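Local coordinates for protein putative aminomethyltransferase (Leptospirillum rubarum, PDB 3TTG) that is a putative aminomethyltransferase, probably a folate-binding relative of the glycine cleavage T-protein, though its own substrate is not established, at residues S235-S240 and L325-R330. Residues are numbered along the deposited sequence; the frame is centred on the assembly and turned at random.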
ATOM      1  N   SER A 235      -1.420   8.212   5.221  1.00 29.58           N
ATOM      2  CA  SER A 235      -0.665   8.388   6.476  1.00 30.48           C
ATOM      3  C   SER A 235       0.841   8.465   6.250  1.00 30.92           C
ATOM      4  O   SER A 235       1.519   9.389   6.745  1.00 31.85           O
ATOM      5  CB  SER A 235      -0.985   7.269   7.477  1.00 30.73           C
ATOM      6  OG  SER A 235      -0.969   6.013   6.846  1.00 33.52           O
ATOM      7  N   GLU A 236       1.377   7.485   5.582  1.00 28.08           N
ATOM      8  CA  GLU A 236       2.827   7.455   5.307  1.00 28.39           C
ATOM      9  C   GLU A 236       3.123   7.997   3.921  1.00 31.96           C
ATOM     10  O   GLU A 236       4.214   8.484   3.700  1.00 33.14           O
ATOM     11  CB  GLU A 236       3.408   6.035   5.393  1.00 28.79           C
ATOM     12  CG  GLU A 236       3.414   5.398   6.786  1.00 32.22           C
ATOM     13  CD  GLU A 236       2.037   5.138   7.352  1.00 39.71           C
ATOM     14  OE1 GLU A 236       1.225   4.542   6.610  1.00 27.02           O
ATOM     15  OE2 GLU A 236       1.719   5.626   8.463  1.00 32.28           O
ATOM     16  N   LEU A 237       2.184   7.858   2.972  1.00 27.73           N
ATOM     17  CA  LEU A 237       2.432   8.263   1.586  1.00 27.22           C
ATOM     18  C   LEU A 237       1.582   9.453   1.248  1.00 30.58           C
ATOM     19  O   LEU A 237       0.365   9.371   1.145  1.00 32.40           O
ATOM     20  CB  LEU A 237       2.137   7.066   0.657  1.00 25.75           C
ATOM     21  CG  LEU A 237       2.723   5.748   1.052  1.00 26.99           C
ATOM     22  CD1 LEU A 237       2.193   4.684   0.173  1.00 27.45           C
ATOM     23  CD2 LEU A 237       4.241   5.794   1.125  1.00 29.60           C
ATOM     24  N   ASN A 238       2.206  10.591   1.220  1.00 28.83           N
ATOM     25  CA  ASN A 238       1.523  11.878   0.947  1.00 29.80           C
ATOM     26  C   ASN A 238       2.597  12.872   0.536  1.00 32.75           C
ATOM     27  O   ASN A 238       3.782  12.521   0.588  1.00 30.43           O
ATOM     28  CB  ASN A 238       0.707  12.346   2.189  1.00 30.47           C
ATOM     29  CG  ASN A 238       1.518  12.673   3.396  1.00 36.65           C
ATOM     30  OD1 ASN A 238       2.360  13.559   3.363  1.00 36.21           O
ATOM     31  ND2 ASN A 238       1.321  11.955   4.488  1.00 37.46           N
ATOM     32  N   ASP A 239       2.206  14.103   0.219  1.00 30.94           N
ATOM     33  CA  ASP A 239       3.100  15.102  -0.366  1.00 32.48           C
ATOM     34  C   ASP A 239       4.135  15.704   0.565  1.00 33.77           C
ATOM     35  O   ASP A 239       4.901  16.485   0.080  1.00 30.85           O
ATOM     36  CB  ASP A 239       2.358  16.209  -1.090  1.00 34.51           C
ATOM     37  CG  ASP A 239       1.543  17.175  -0.263  1.00 42.42           C
ATOM     38  OD1 ASP A 239       1.615  17.104   0.974  1.00 44.70           O
ATOM     39  OD2 ASP A 239       0.842  18.013  -0.861  1.00 50.55           O
ATOM     40  N   SER A 240       4.221  15.277   1.822  1.00 30.37           N
ATOM     41  CA  SER A 240       5.325  15.622   2.692  1.00 32.07           C
ATOM     42  C   SER A 240       6.516  14.706   2.399  1.00 32.86           C
ATOM     43  O   SER A 240       7.611  15.003   2.832  1.00 31.49           O
ATOM     44  CB  SER A 240       4.923  15.467   4.158  1.00 36.27           C
ATOM     45  OG  SER A 240       3.894  16.385   4.462  1.00 42.09           O
ATOM     46  N   LEU A 325       4.049   3.022  12.570  1.00 30.13           N
ATOM     47  CA  LEU A 325       4.945   3.374  11.489  1.00 29.09           C
ATOM     48  C   LEU A 325       5.170   4.897  11.507  1.00 31.09           C
ATOM     49  O   LEU A 325       4.341   5.684  11.996  1.00 30.95           O
ATOM     50  CB  LEU A 325       4.340   2.943  10.150  1.00 29.65           C
ATOM     51  CG  LEU A 325       4.130   1.474   9.792  1.00 35.03           C
ATOM     52  CD1 LEU A 325       3.574   1.385   8.322  1.00 34.94           C
ATOM     53  CD2 LEU A 325       5.419   0.666   9.936  1.00 37.82           C
ATOM     54  N   GLY A 326       6.254   5.287  10.912  1.00 30.34           N
ATOM     55  CA  GLY A 326       6.613   6.674  10.763  1.00 30.46           C
ATOM     56  C   GLY A 326       7.964   6.862  10.134  1.00 32.30           C
ATOM     57  O   GLY A 326       8.469   5.969   9.456  1.00 31.84           O
ATOM     58  N   TYR A 327       8.562   8.012  10.389  1.00 29.67           N
ATOM     59  CA  TYR A 327       9.819   8.401   9.759  1.00 29.96           C
ATOM     60  C   TYR A 327      10.786   8.739  10.828  1.00 34.28           C
ATOM     61  O   TYR A 327      10.419   9.447  11.781  1.00 34.07           O
ATOM     62  CB  TYR A 327       9.612   9.601   8.787  1.00 29.83           C
ATOM     63  CG  TYR A 327       8.860   9.167   7.564  1.00 28.65           C
ATOM     64  CD1 TYR A 327       9.528   8.684   6.446  1.00 29.18           C
ATOM     65  CD2 TYR A 327       7.477   9.206   7.527  1.00 28.73           C
ATOM     66  CE1 TYR A 327       8.836   8.103   5.396  1.00 30.23           C
ATOM     67  CE2 TYR A 327       6.772   8.734   6.426  1.00 29.25           C
ATOM     68  CZ  TYR A 327       7.457   8.179   5.364  1.00 34.88           C
ATOM     69  OH  TYR A 327       6.818   7.768   4.233  1.00 34.23           O
ATOM     70  N   ILE A 328      12.029   8.236  10.689  1.00 31.60           N
ATOM     71  CA  ILE A 328      13.077   8.495  11.668  1.00 32.72           C
ATOM     72  C   ILE A 328      14.258   9.181  10.993  1.00 38.37           C
ATOM     73  O   ILE A 328      14.715   8.730   9.940  1.00 38.54           O
ATOM     74  CB  ILE A 328      13.476   7.154  12.398  1.00 36.78           C
ATOM     75  CG1 ILE A 328      14.216   7.399  13.723  1.00 38.54           C
ATOM     76  CG2 ILE A 328      14.289   6.239  11.534  1.00 38.35           C
ATOM     77  CD1 ILE A 328      13.396   8.025  14.759  1.00 45.26           C
ATOM     78  N   LYS A 329      14.788  10.226  11.631  1.00 36.08           N
ATOM     79  CA  LYS A 329      16.008  10.886  11.162  1.00 39.36           C
ATOM     80  C   LYS A 329      17.167   9.899  11.294  1.00 44.70           C
ATOM     81  O   LYS A 329      17.118   8.994  12.126  1.00 43.29           O
ATOM     82  CB  LYS A 329      16.304  12.206  11.914  1.00 41.40           C
ATOM     83  CG  LYS A 329      15.326  13.287  11.616  1.00 44.59           C
ATOM     84  CD  LYS A 329      15.678  14.558  12.421  1.00 46.24           C
ATOM     85  CE  LYS A 329      14.621  15.587  12.143  1.00 48.63           C
ATOM     86  NZ  LYS A 329      14.917  16.865  12.777  1.00 64.24           N
ATOM     87  N   ARG A 330      18.123   9.984  10.367  1.00 47.29           N
ATOM     88  CA  ARG A 330      19.263   9.059  10.251  1.00 49.95           C
ATOM     89  C   ARG A 330      20.017   8.786  11.568  1.00 57.21           C
ATOM     90  O   ARG A 330      20.358   7.635  11.859  1.00 57.57           O
ATOM     91  CB  ARG A 330      20.264   9.632   9.236  1.00 54.73           C
ATOM     92  CG  ARG A 330      21.319   8.660   8.720  1.00 65.42           C
ATOM     93  CD  ARG A 330      21.844   9.189   7.386  1.00 84.84           C
ATOM     94  NE  ARG A 330      22.878   8.346   6.782  1.00 96.02           N
ATOM     95  CZ  ARG A 330      23.276   8.420   5.510  1.00114.29           C
ATOM     96  NH1 ARG A 330      22.719   9.299   4.677  1.00101.24           N
ATOM     97  NH2 ARG A 330      24.227   7.608   5.058  1.00106.30           N
TER
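The phenol of Tyr327 bridges two domains with a single hydrogen bond, its OH donating to the backbone O of Glu236 over 2.8 Å. This is the interdomain seam of a T-protein-like fold: residues 235-240 form an irregular loop of the folate-binding domain, and residues 325-329 end strand 321-329 of the C-terminal barrel domain. The hydroxyl meets the carbonyl at a C=O...O angle of 135°, tilted 30° out of the carbonyl plane, while the acceptor oxygen lies at the ring edge, near the plane of the ring. Because CG of Tyr327 stands anti to its own carbonyl carbon (chi1 -71°), the ring reaches across to the loop although the CB bond does not aim at it. Phe241, just beyond the loop segment, stacks with the ring, and CB of Glu236 lies 4.0 Å from the Tyr327 OH. A phenylalanine in place of Tyr327 would probably keep much of the ring packing but leave the buried carbonyl of Glu236 without this donor.

Two residues back on the strand, Leu325 meets the side chain of Glu236 nearly at a right angle, with CD1 of Leu325 4.2 Å from the carboxylate carbon CD of Glu236. The glutamate chain, bent at chi2, brings this buried carboxylate against the barrel, where OE2 is hydrogen-bonded to Thr311 OG1 and OE1 forms a salt bridge with Arg312, both on strand 306-316. The backbone N of Leu232 also bonds to OE1; such a set of partners would be expected to favour the ionised form. Ser235 completes the grip from within the loop: its OG donates to OE1 of Glu236 over 2.7 Å, approaching from above the carboxylate plane.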